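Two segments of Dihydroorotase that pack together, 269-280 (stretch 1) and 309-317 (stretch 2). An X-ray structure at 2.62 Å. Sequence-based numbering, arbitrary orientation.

Stretch 1, residues 269-280: SFSFKVAEAAIA
Stretch 2, residues 309-317: SKLLSVDMP

Stretch 1 enters extended, with phi/psi of -136/131° at Phe 270 and -128/132° at Ser 271, then runs as an alpha helix from Phe 272 to Ala 280, phi near -60° and psi between -57° and -25°. Ser 271 (chi1 t) caps it through a weak bond from Val 274 N to Ser 271 OG, 3.3 Å. Stretch 2 begins in a helix that arrives from earlier in the chain. Val 314 (-104/34°), left-handed Asp 315 (70/44°) and Met 316 (-101/116°) continue the chain alongside stretch 1; Val 314 N bonds to Leu 311 O, 3.1 Å. The helix axes cross at -51° and approach to 10.1 Å. Register is set by Glu 276 CA and Val 314 CA, 5.1 Å apart, and by Ile 279 CA and Met 316 CA, 6.8 Å apart.

No hydrogen bond links the stretches; 478 Å² is buried, largely by apolar packing. Val 314 (chi1 m) points toward stretch 1, its CB 4.1 Å from Glu 276 CA, its CG2 4.1 Å from Ala 275 CB. Ile 279 (m, t) places CD1 3.7 Å from Val 314 CG2 and 4.0 Å from Leu 311 CD1, while its CG2 lies 3.0 Å from Asp 315 O, a tight contact without a donor.

Phe 272 (chi1 m, chi2 -68°) starts sideways but its ring reaches across: Val 314 CG1 sits at the ring edge, 4.0 Å from Phe 272 CD1, and Lys 310 CB is 3.6 Å from Phe 272 CE1. Phe 270 (chi1 t, chi2 74°) sets CE2 4.1 Å from Lys 310 CD and CE1 4.1 Å from Leu 311 CD2. Lys 310, m then fully trans, contributes its aliphatic chain; its NZ is bonded elsewhere in the structure. Ser 313 OG (chi1 p) donates to Lys 310 O at 2.5 Å.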

# COMPACT_ATOMS: atom_id res chain seq x y z
N SER A 269 -18.80 -23.19 -0.62
CA SER A 269 -19.23 -23.10 -2.02
C SER A 269 -20.36 -23.96 -2.61
O SER A 269 -20.52 -24.01 -3.84
CB SER A 269 -18.00 -23.23 -2.91
OG SER A 269 -16.96 -22.39 -2.43
N PHE A 270 -21.13 -24.65 -1.77
CA PHE A 270 -22.24 -25.45 -2.29
C PHE A 270 -23.53 -25.30 -1.51
O PHE A 270 -23.55 -25.41 -0.29
CB PHE A 270 -21.90 -26.93 -2.37
CG PHE A 270 -23.01 -27.77 -2.96
CD1 PHE A 270 -23.27 -27.74 -4.33
CD2 PHE A 270 -23.82 -28.56 -2.14
CE1 PHE A 270 -24.32 -28.48 -4.87
CE2 PHE A 270 -24.88 -29.30 -2.67
CZ PHE A 270 -25.13 -29.26 -4.04
N SER A 271 -24.61 -25.05 -2.26
CA SER A 271 -25.94 -24.89 -1.70
C SER A 271 -26.94 -25.80 -2.41
O SER A 271 -26.99 -25.84 -3.65
CB SER A 271 -26.41 -23.44 -1.85
OG SER A 271 -27.78 -23.31 -1.48
N PHE A 272 -27.73 -26.53 -1.56
CA PHE A 272 -28.71 -27.45 -2.15
C PHE A 272 -29.73 -26.64 -2.94
O PHE A 272 -30.11 -27.02 -4.05
CB PHE A 272 -29.47 -28.19 -1.06
CG PHE A 272 -28.73 -29.33 -0.46
CD1 PHE A 272 -28.43 -30.46 -1.21
CD2 PHE A 272 -28.38 -29.30 0.88
CE1 PHE A 272 -27.81 -31.57 -0.64
CE2 PHE A 272 -27.75 -30.40 1.47
CZ PHE A 272 -27.47 -31.53 0.71
N LYS A 273 -30.17 -25.54 -2.33
CA LYS A 273 -31.15 -24.65 -2.93
C LYS A 273 -30.69 -24.09 -4.27
O LYS A 273 -31.44 -24.15 -5.25
CB LYS A 273 -31.50 -23.54 -1.95
CG LYS A 273 -31.96 -24.14 -0.64
CD LYS A 273 -32.55 -23.14 0.34
CE LYS A 273 -33.16 -23.89 1.53
NZ LYS A 273 -33.68 -22.99 2.62
N VAL A 274 -29.47 -23.57 -4.34
CA VAL A 274 -28.97 -23.04 -5.61
C VAL A 274 -28.96 -24.14 -6.66
O VAL A 274 -29.47 -23.95 -7.76
CB VAL A 274 -27.54 -22.47 -5.48
CG1 VAL A 274 -26.97 -22.19 -6.86
CG2 VAL A 274 -27.57 -21.18 -4.66
N ALA A 275 -28.40 -25.29 -6.31
CA ALA A 275 -28.31 -26.42 -7.23
C ALA A 275 -29.67 -26.95 -7.68
O ALA A 275 -29.83 -27.34 -8.84
CB ALA A 275 -27.51 -27.55 -6.59
N GLU A 276 -30.63 -26.98 -6.77
CA GLU A 276 -31.96 -27.47 -7.09
C GLU A 276 -32.54 -26.60 -8.17
O GLU A 276 -32.90 -27.06 -9.25
CB GLU A 276 -32.87 -27.43 -5.86
CG GLU A 276 -33.92 -28.52 -5.84
CD GLU A 276 -35.03 -28.26 -4.83
OE1 GLU A 276 -34.73 -27.94 -3.66
OE2 GLU A 276 -36.22 -28.40 -5.21
N ALA A 277 -32.61 -25.31 -7.87
CA ALA A 277 -33.13 -24.35 -8.82
C ALA A 277 -32.40 -24.41 -10.16
O ALA A 277 -33.01 -24.30 -11.23
CB ALA A 277 -33.04 -22.97 -8.23
N ALA A 278 -31.09 -24.58 -10.12
CA ALA A 278 -30.30 -24.64 -11.33
C ALA A 278 -30.69 -25.83 -12.19
O ALA A 278 -30.96 -25.70 -13.39
CB ALA A 278 -28.82 -24.70 -10.99
N ILE A 279 -30.72 -27.01 -11.57
CA ILE A 279 -31.05 -28.24 -12.29
C ILE A 279 -32.49 -28.27 -12.80
O ILE A 279 -32.75 -28.82 -13.88
CB ILE A 279 -30.74 -29.47 -11.40
CG1 ILE A 279 -29.23 -29.53 -11.14
CG2 ILE A 279 -31.18 -30.76 -12.09
CD1 ILE A 279 -28.81 -30.45 -9.99
N ALA A 280 -33.41 -27.68 -12.06
CA ALA A 280 -34.81 -27.65 -12.51
C ALA A 280 -34.94 -26.79 -13.77
O ALA A 280 -35.87 -26.97 -14.56
CB ALA A 280 -35.70 -27.09 -11.40
N SER A 309 -23.77 -37.80 -4.25
CA SER A 309 -25.08 -38.11 -3.67
C SER A 309 -25.96 -36.87 -3.48
O SER A 309 -27.19 -36.99 -3.56
CB SER A 309 -24.92 -38.83 -2.33
OG SER A 309 -24.21 -40.04 -2.48
N LYS A 310 -25.36 -35.72 -3.21
CA LYS A 310 -26.11 -34.47 -3.02
C LYS A 310 -26.66 -33.98 -4.36
O LYS A 310 -27.79 -33.47 -4.43
CB LYS A 310 -25.22 -33.38 -2.40
CG LYS A 310 -24.74 -33.71 -0.98
CD LYS A 310 -23.90 -32.58 -0.42
CE LYS A 310 -23.43 -32.89 0.99
NZ LYS A 310 -22.37 -31.94 1.43
N LEU A 311 -25.87 -34.12 -5.42
CA LEU A 311 -26.30 -33.70 -6.74
C LEU A 311 -27.41 -34.63 -7.22
O LEU A 311 -28.38 -34.18 -7.81
CB LEU A 311 -25.13 -33.72 -7.73
CG LEU A 311 -24.32 -32.43 -7.89
CD1 LEU A 311 -25.27 -31.28 -8.21
CD2 LEU A 311 -23.51 -32.14 -6.62
N LEU A 312 -27.25 -35.91 -6.96
CA LEU A 312 -28.25 -36.90 -7.34
C LEU A 312 -29.56 -36.62 -6.61
O LEU A 312 -30.63 -36.89 -7.12
CB LEU A 312 -27.80 -38.32 -6.98
CG LEU A 312 -28.68 -39.44 -7.53
CD1 LEU A 312 -28.41 -39.59 -9.01
CD2 LEU A 312 -28.38 -40.74 -6.82
N SER A 313 -29.45 -36.07 -5.40
CA SER A 313 -30.61 -35.77 -4.57
C SER A 313 -31.37 -34.54 -5.05
O SER A 313 -32.54 -34.39 -4.74
CB SER A 313 -30.18 -35.57 -3.11
OG SER A 313 -29.66 -34.27 -2.90
N VAL A 314 -30.71 -33.65 -5.77
CA VAL A 314 -31.41 -32.47 -6.26
C VAL A 314 -31.71 -32.62 -7.74
O VAL A 314 -31.68 -31.66 -8.52
CB VAL A 314 -30.65 -31.15 -6.00
CG1 VAL A 314 -30.74 -30.79 -4.52
CG2 VAL A 314 -29.20 -31.29 -6.44
N ASP A 315 -31.97 -33.87 -8.11
CA ASP A 315 -32.36 -34.25 -9.45
C ASP A 315 -31.38 -34.19 -10.61
O ASP A 315 -31.73 -33.73 -11.69
CB ASP A 315 -33.61 -33.47 -9.83
CG ASP A 315 -34.71 -34.36 -10.34
OD1 ASP A 315 -35.11 -35.29 -9.60
OD2 ASP A 315 -35.19 -34.14 -11.48
N MSE A 316 -30.17 -34.67 -10.41
CA MSE A 316 -29.23 -34.71 -11.51
C MSE A 316 -29.32 -36.17 -11.88
O MSE A 316 -29.00 -37.05 -11.08
CB MSE A 316 -27.82 -34.35 -11.03
CG MSE A 316 -26.85 -33.92 -12.13
SE MSE A 316 -25.26 -33.28 -11.53
CE MSE A 316 -24.25 -33.58 -12.97
N PRO A 317 -29.80 -36.47 -13.09
CA PRO A 317 -29.89 -37.89 -13.46
C PRO A 317 -28.60 -38.67 -13.17
O PRO A 317 -27.49 -38.16 -13.34
CB PRO A 317 -30.22 -37.83 -14.95
CG PRO A 317 -29.71 -36.46 -15.38
CD PRO A 317 -30.09 -35.60 -14.23